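Local coordinates for protein serine acetyltransferase (Entamoeba histolytica, PDB 3P1B) that probably transfers an acetyl group to the hydroxyl of serine, as hexapeptide-repeat serine acetyltransferases do in cysteine biosynthesis, at residues A[199-204]-A[233-238]; A[190-195]-A[224-229]. One frame throughout, in Å; residues are numbered along the deposited sequence.

Contact 1. Residues A[199-204]-A[233-238]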
ATOM      1  N   ILE A 199      15.530   0.524   9.676  1.00 21.78           N
ATOM      2  CA  ILE A 199      15.309   1.026   8.307  1.00 21.74           C
ATOM      3  C   ILE A 199      14.000   1.822   8.243  1.00 20.30           C
ATOM      4  O   ILE A 199      12.934   1.318   8.673  1.00 20.97           O
ATOM      5  CB  ILE A 199      15.225  -0.206   7.300  1.00 21.47           C
ATOM      6  CG1 ILE A 199      16.627  -0.726   6.937  1.00 23.65           C
ATOM      7  CG2 ILE A 199      14.386   0.113   6.066  1.00 22.70           C
ATOM      8  CD1 ILE A 199      16.578  -2.042   6.069  1.00 23.90           C
ATOM      9  N   TYR A 200      14.015   2.973   7.586  1.00 19.38           N
ATOM     10  CA  TYR A 200      12.785   3.775   7.483  1.00 19.50           C
ATOM     11  C   TYR A 200      12.037   3.554   6.151  1.00 19.22           C
ATOM     12  O   TYR A 200      12.500   2.808   5.258  1.00 17.11           O
ATOM     13  CB  TYR A 200      13.117   5.270   7.690  1.00 19.34           C
ATOM     14  CG  TYR A 200      13.501   5.525   9.105  1.00 23.32           C
ATOM     15  CD1 TYR A 200      12.539   5.817  10.071  1.00 20.85           C
ATOM     16  CD2 TYR A 200      14.837   5.369   9.521  1.00 19.37           C
ATOM     17  CE1 TYR A 200      12.887   6.052  11.396  1.00 17.30           C
ATOM     18  CE2 TYR A 200      15.180   5.509  10.895  1.00 17.61           C
ATOM     19  CZ  TYR A 200      14.213   5.858  11.808  1.00 23.20           C
ATOM     20  OH  TYR A 200      14.559   6.065  13.124  1.00 27.28           O
ATOM     21  N   GLN A 201      10.865   4.181   6.044  1.00 18.33           N
ATOM     22  CA  GLN A 201      10.137   4.278   4.789  1.00 17.65           C
ATOM     23  C   GLN A 201      11.024   4.730   3.596  1.00 18.35           C
ATOM     24  O   GLN A 201      11.985   5.495   3.766  1.00 20.27           O
ATOM     25  CB  GLN A 201       8.907   5.219   4.918  1.00 17.49           C
ATOM     26  CG  GLN A 201       9.294   6.703   5.256  1.00 14.66           C
ATOM     27  CD  GLN A 201       9.435   6.964   6.759  1.00 19.86           C
ATOM     28  OE1 GLN A 201       9.757   6.070   7.549  1.00 24.08           O
ATOM     29  NE2 GLN A 201       9.192   8.225   7.155  1.00 20.85           N
ATOM     30  N   SER A 202      10.701   4.203   2.426  1.00 21.35           N
ATOM     31  CA  SER A 202      11.327   4.630   1.166  1.00 22.94           C
ATOM     32  C   SER A 202      12.825   4.319   0.974  1.00 22.39           C
ATOM     33  O   SER A 202      13.503   4.865   0.092  1.00 23.18           O
ATOM     34  CB  SER A 202      11.018   6.109   0.924  1.00 23.93           C
ATOM     35  OG  SER A 202       9.744   6.220   0.341  1.00 29.16           O
ATOM     36  N   VAL A 203      13.323   3.395   1.787  1.00 23.37           N
ATOM     37  CA  VAL A 203      14.668   2.859   1.645  1.00 20.80           C
ATOM     38  C   VAL A 203      14.633   1.639   0.680  1.00 21.76           C
ATOM     39  O   VAL A 203      13.792   0.722   0.802  1.00 22.77           O
ATOM     40  CB  VAL A 203      15.266   2.415   3.033  1.00 19.99           C
ATOM     41  CG1 VAL A 203      16.537   1.521   2.847  1.00 16.61           C
ATOM     42  CG2 VAL A 203      15.634   3.660   3.960  1.00 20.89           C
ATOM     43  N   THR A 204      15.608   1.605  -0.221  1.00 22.20           N
ATOM     44  CA  THR A 204      15.860   0.449  -1.065  1.00 22.52           C
ATOM     45  C   THR A 204      17.277  -0.067  -0.775  1.00 22.83           C
ATOM     46  O   THR A 204      18.241   0.673  -0.774  1.00 24.28           O
ATOM     47  CB  THR A 204      15.797   0.849  -2.559  1.00 21.85           C
ATOM     48  OG1 THR A 204      14.451   1.132  -2.935  1.00 22.63           O
ATOM     49  CG2 THR A 204      16.486  -0.185  -3.492  1.00 18.77           C
ATOM     50  N   ILE A 233      19.431   3.445   8.199  1.00 24.91           N
ATOM     51  CA  ILE A 233      19.248   3.933   6.862  1.00 23.17           C
ATOM     52  C   ILE A 233      17.979   4.818   6.823  1.00 22.97           C
ATOM     53  O   ILE A 233      16.852   4.350   6.946  1.00 23.76           O
ATOM     54  CB  ILE A 233      19.170   2.800   5.801  1.00 22.50           C
ATOM     55  CG1 ILE A 233      20.222   1.725   6.031  1.00 20.92           C
ATOM     56  CG2 ILE A 233      19.331   3.398   4.394  1.00 19.65           C
ATOM     57  CD1 ILE A 233      19.873   0.453   5.268  1.00 23.51           C
ATOM     58  N   GLY A 234      18.236   6.111   6.618  1.00 24.19           N
ATOM     59  CA  GLY A 234      17.265   7.178   6.739  1.00 24.46           C
ATOM     60  C   GLY A 234      16.275   7.169   5.596  1.00 24.10           C
ATOM     61  O   GLY A 234      16.576   6.643   4.489  1.00 25.48           O
ATOM     62  N   THR A 235      15.109   7.736   5.895  1.00 24.24           N
ATOM     63  CA  THR A 235      13.977   7.879   5.005  1.00 24.60           C
ATOM     64  C   THR A 235      14.437   8.244   3.563  1.00 23.77           C
ATOM     65  O   THR A 235      15.167   9.236   3.345  1.00 24.40           O
ATOM     66  CB  THR A 235      13.052   8.999   5.600  1.00 23.53           C
ATOM     67  OG1 THR A 235      13.789  10.239   5.590  1.00 29.44           O
ATOM     68  CG2 THR A 235      12.718   8.680   7.054  1.00 26.09           C
ATOM     69  N   GLY A 236      14.086   7.425   2.576  1.00 22.82           N
ATOM     70  CA  GLY A 236      14.372   7.782   1.145  1.00 23.94           C
ATOM     71  C   GLY A 236      15.697   7.346   0.513  1.00 24.37           C
ATOM     72  O   GLY A 236      15.892   7.448  -0.735  1.00 25.98           O
ATOM     73  N   ALA A 237      16.629   6.884   1.352  1.00 25.26           N
ATOM     74  CA  ALA A 237      17.943   6.424   0.890  1.00 25.40           C
ATOM     75  C   ALA A 237      17.853   5.224  -0.068  1.00 26.15           C
ATOM     76  O   ALA A 237      17.148   4.268   0.213  1.00 25.73           O
ATOM     77  CB  ALA A 237      18.862   6.100   2.092  1.00 24.58           C
ATOM     78  N   LYS A 238      18.606   5.268  -1.176  1.00 27.86           N
ATOM     79  CA  LYS A 238      18.606   4.178  -2.140  1.00 29.78           C
ATOM     80  C   LYS A 238      20.015   3.646  -2.174  1.00 30.61           C
ATOM     81  O   LYS A 238      20.909   4.333  -2.641  1.00 30.16           O
ATOM     82  CB  LYS A 238      18.202   4.679  -3.540  1.00 30.09           C
ATOM     83  CG  LYS A 238      16.912   5.524  -3.588  1.00 30.28           C
ATOM     84  CD  LYS A 238      15.686   4.671  -3.246  1.00 32.76           C
ATOM     85  CE  LYS A 238      14.384   5.407  -3.501  1.00 33.76           C
ATOM     86  NZ  LYS A 238      14.059   6.302  -2.401  1.00 33.42           N
TER

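Contact 2. Residues A[190-195]-A[224-229]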
ATOM      1  N   THR A 190      19.352 -10.813  -2.969  1.00 20.91           N
ATOM      2  CA  THR A 190      20.680 -11.180  -2.502  1.00 23.11           C
ATOM      3  C   THR A 190      21.174 -10.198  -1.452  1.00 23.57           C
ATOM      4  O   THR A 190      22.363 -10.174  -1.104  1.00 24.10           O
ATOM      5  CB  THR A 190      21.736 -11.350  -3.658  1.00 21.30           C
ATOM      6  OG1 THR A 190      22.119 -10.081  -4.228  1.00 21.32           O
ATOM      7  CG2 THR A 190      21.201 -12.276  -4.730  1.00 22.97           C
ATOM      8  N   ALA A 191      20.238  -9.401  -0.926  1.00 23.79           N
ATOM      9  CA  ALA A 191      20.554  -8.488   0.187  1.00 22.36           C
ATOM     10  C   ALA A 191      21.039  -9.287   1.418  1.00 19.70           C
ATOM     11  O   ALA A 191      20.536 -10.362   1.723  1.00 22.01           O
ATOM     12  CB  ALA A 191      19.307  -7.683   0.572  1.00 21.06           C
ATOM     13  N   ILE A 192      22.062  -8.780   2.118  1.00 21.11           N
ATOM     14  CA  ILE A 192      22.450  -9.423   3.395  1.00 22.10           C
ATOM     15  C   ILE A 192      22.447  -8.297   4.425  1.00 22.96           C
ATOM     16  O   ILE A 192      23.019  -7.282   4.148  1.00 21.53           O
ATOM     17  CB  ILE A 192      23.852 -10.075   3.275  1.00 24.76           C
ATOM     18  CG1 ILE A 192      23.719 -11.409   2.526  1.00 23.69           C
ATOM     19  CG2 ILE A 192      24.520 -10.268   4.652  1.00 21.65           C
ATOM     20  CD1 ILE A 192      25.030 -11.893   1.989  1.00 25.20           C
ATOM     21  N   ILE A 193      21.734  -8.448   5.540  1.00 22.57           N
ATOM     22  CA  ILE A 193      21.617  -7.375   6.539  1.00 21.24           C
ATOM     23  C   ILE A 193      21.990  -7.980   7.916  1.00 21.61           C
ATOM     24  O   ILE A 193      21.493  -9.007   8.314  1.00 21.87           O
ATOM     25  CB  ILE A 193      20.159  -6.713   6.618  1.00 21.68           C
ATOM     26  CG1 ILE A 193      19.699  -6.127   5.245  1.00 15.74           C
ATOM     27  CG2 ILE A 193      20.169  -5.597   7.664  1.00 19.89           C
ATOM     28  CD1 ILE A 193      18.109  -5.798   5.131  1.00 17.16           C
ATOM     29  N   GLY A 194      22.886  -7.316   8.629  1.00 22.17           N
ATOM     30  CA  GLY A 194      23.341  -7.825   9.914  1.00 22.69           C
ATOM     31  C   GLY A 194      22.420  -7.438  11.059  1.00 23.28           C
ATOM     32  O   GLY A 194      21.245  -7.124  10.856  1.00 22.29           O
ATOM     33  N   GLU A 195      22.976  -7.411  12.271  1.00 23.44           N
ATOM     34  CA  GLU A 195      22.146  -7.320  13.504  1.00 23.06           C
ATOM     35  C   GLU A 195      21.755  -5.875  13.759  1.00 23.07           C
ATOM     36  O   GLU A 195      22.459  -5.001  13.349  1.00 21.46           O
ATOM     37  CB  GLU A 195      23.001  -7.794  14.692  1.00 23.28           C
ATOM     38  CG  GLU A 195      22.179  -8.204  15.895  1.00 24.88           C
ATOM     39  CD  GLU A 195      21.515  -9.536  15.712  1.00 28.41           C
ATOM     40  OE1 GLU A 195      20.544  -9.830  16.454  1.00 25.45           O
ATOM     41  OE2 GLU A 195      21.944 -10.294  14.826  1.00 33.73           O
ATOM     42  N   HIS A 224      23.031  -7.236  -4.699  1.00 25.70           N
ATOM     43  CA  HIS A 224      22.324  -6.331  -3.773  1.00 24.94           C
ATOM     44  C   HIS A 224      23.335  -6.028  -2.610  1.00 24.81           C
ATOM     45  O   HIS A 224      24.320  -6.760  -2.464  1.00 23.88           O
ATOM     46  CB  HIS A 224      21.033  -7.035  -3.302  1.00 24.56           C
ATOM     47  CG  HIS A 224      20.094  -7.471  -4.415  1.00 24.83           C
ATOM     48  ND1 HIS A 224      19.569  -6.591  -5.342  1.00 28.17           N
ATOM     49  CD2 HIS A 224      19.513  -8.668  -4.679  1.00 27.91           C
ATOM     50  CE1 HIS A 224      18.736  -7.224  -6.140  1.00 25.34           C
ATOM     51  NE2 HIS A 224      18.670  -8.491  -5.757  1.00 26.16           N
ATOM     52  N   PRO A 225      23.128  -4.954  -1.796  1.00 24.74           N
ATOM     53  CA  PRO A 225      24.108  -4.717  -0.725  1.00 25.13           C
ATOM     54  C   PRO A 225      24.233  -5.787   0.372  1.00 24.43           C
ATOM     55  O   PRO A 225      23.399  -6.647   0.515  1.00 26.99           O
ATOM     56  CB  PRO A 225      23.631  -3.392  -0.087  1.00 23.86           C
ATOM     57  CG  PRO A 225      22.780  -2.729  -1.169  1.00 25.00           C
ATOM     58  CD  PRO A 225      22.077  -3.922  -1.786  1.00 24.80           C
ATOM     59  N   THR A 226      25.315  -5.675   1.139  1.00 26.79           N
ATOM     60  CA  THR A 226      25.571  -6.438   2.345  1.00 27.47           C
ATOM     61  C   THR A 226      25.780  -5.348   3.378  1.00 27.67           C
ATOM     62  O   THR A 226      26.595  -4.470   3.182  1.00 27.09           O
ATOM     63  CB  THR A 226      26.851  -7.247   2.177  1.00 28.17           C
ATOM     64  OG1 THR A 226      26.582  -8.335   1.282  1.00 27.57           O
ATOM     65  CG2 THR A 226      27.370  -7.777   3.537  1.00 28.37           C
ATOM     66  N   VAL A 227      24.989  -5.383   4.436  1.00 26.81           N
ATOM     67  CA  VAL A 227      24.960  -4.317   5.421  1.00 24.77           C
ATOM     68  C   VAL A 227      25.422  -4.895   6.739  1.00 25.32           C
ATOM     69  O   VAL A 227      24.994  -5.959   7.123  1.00 22.50           O
ATOM     70  CB  VAL A 227      23.521  -3.723   5.529  1.00 25.05           C
ATOM     71  CG1 VAL A 227      23.387  -2.765   6.727  1.00 26.39           C
ATOM     72  CG2 VAL A 227      23.162  -3.003   4.232  1.00 25.46           C
ATOM     73  N   GLY A 228      26.324  -4.205   7.431  1.00 25.09           N
ATOM     74  CA  GLY A 228      26.822  -4.721   8.717  1.00 25.83           C
ATOM     75  C   GLY A 228      25.844  -4.581   9.890  1.00 27.63           C
ATOM     76  O   GLY A 228      24.624  -4.501   9.682  1.00 27.95           O
ATOM     77  N   ASP A 229      26.384  -4.496  11.112  1.00 27.15           N
ATOM     78  CA  ASP A 229      25.581  -4.496  12.334  1.00 27.84           C
ATOM     79  C   ASP A 229      25.374  -3.042  12.788  1.00 27.78           C
ATOM     80  O   ASP A 229      26.188  -2.219  12.478  1.00 29.70           O
ATOM     81  CB  ASP A 229      26.348  -5.251  13.418  1.00 27.58           C
ATOM     82  CG  ASP A 229      26.420  -6.785  13.174  1.00 30.49           C
ATOM     83  OD1 ASP A 229      25.541  -7.417  12.502  1.00 28.07           O
ATOM     84  OD2 ASP A 229      27.375  -7.372  13.742  1.00 26.08           O
TER
HETATM   85  O   HOH W   1      22.540  -3.298  10.809  1.00 32.22           O

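Contact 1. Residues A[199-204]-A[233-238]
V203 packs tightly against I233 at a corner of the left-handed parallel beta-helix, where two successive coils bend together through stacked type II turns, Y200 to V203 and G234 to A237. The two side chains meet at about a right angle. V203 CG1, anti to its own N (chi1 166°), comes within 3.7 Å of I233 CG2, while V203 CG2 presses to 3.2 Å from G234 O. I199 lies alongside I233, both pointing into the coil interior, where L205 touches both. The packing is slacker further round the turn, with V203 CG2 4.5 Å from A237 CB.

The outer side of the corner faces other subunits instead of solvent. T235 CG2 reaches Y200 CB at 3.5 Å, and both residues pack on M208 of the second subunit. T235 N is buried there without a partner. Backbone bonds run along the pair, G236 N to Q201 O among them.

K238 ties the turns together. Its chain bends at chi2 and chi4, bringing NZ back to S202 O, 2.9 Å away in the carbonyl plane, and to G236 O at 2.7 Å, where the ammonium sits 46° above the carbonyl plane.

Contact 2. Residues A[190-195]-A[224-229]
E195 N gives its hydrogen to D229 OD1 at 2.6 Å, almost dead straight at 176°, where two neighbouring coils of the left-handed parallel beta-helix run side by side. OD1 takes this bond on its anti side, 29° out of the carboxylate plane. With CG beside the backbone N of D229 (chi1 -71°), the carboxylate reaches across to the other coil, while the glutamate side chain leads off toward K174 and H176. Just before E195, G194 turns the side on which a CB would sit toward D229, and D229 OD1 lies 3.4 Å from G194 CA; a side chain there would run into the carboxylate and G228 O.

Upstream the pairing is regular parallel sheet. I192 N bonds to P225 O, and V227 N to I192 O at 2.8 Å. G194 N then bonds to V227 O at 2.9 Å, with the donor tilted from the carbonyl plane, and has a long, weak second link to G228 O.

The two faces differ. I193 and V227 point inward, each followed by glycine as in the hexapeptide motif, and both rest on L205. They hardly touch one another, CG2 of I193 and CG1 of V227 being 4.4 Å apart. On the more open outer face I192 and T226 lie alongside, pointing the same way, with I192 CG2 3.9 Å from T226 CG2; T226 OG1 bonds to K222 NZ.

At the far end T190 and H224 cross at about a right angle. T190 OG1 accepts the amide of R223 and, weakly, that of H224.

Past the strands one water closes the other end of the pair, giving hydrogens to E195 O at 3.1 Å and to G228 O at 2.7 Å.

In the fold
Contacts 1 and 2 join the same two coils of the beta-helix at different places round them: the chain passes through 190-195 and 199-204 on one coil, then 224-229 and 233-238 on the next. Their centres lie 14 Å apart, and they meet inside, where I199 CD1 is 4.2 Å from I193 CD1. L205 packs against residues of both. Contact 1 faces the trimer interfaces, whereas no other chain touches contact 2. Each has a sulfate about 3 Å from a side chain, K238 in contact 1 and H224 in contact 2; those side chains are too far apart to share one ion, and both sulfates probably come from the crystallisation liquor.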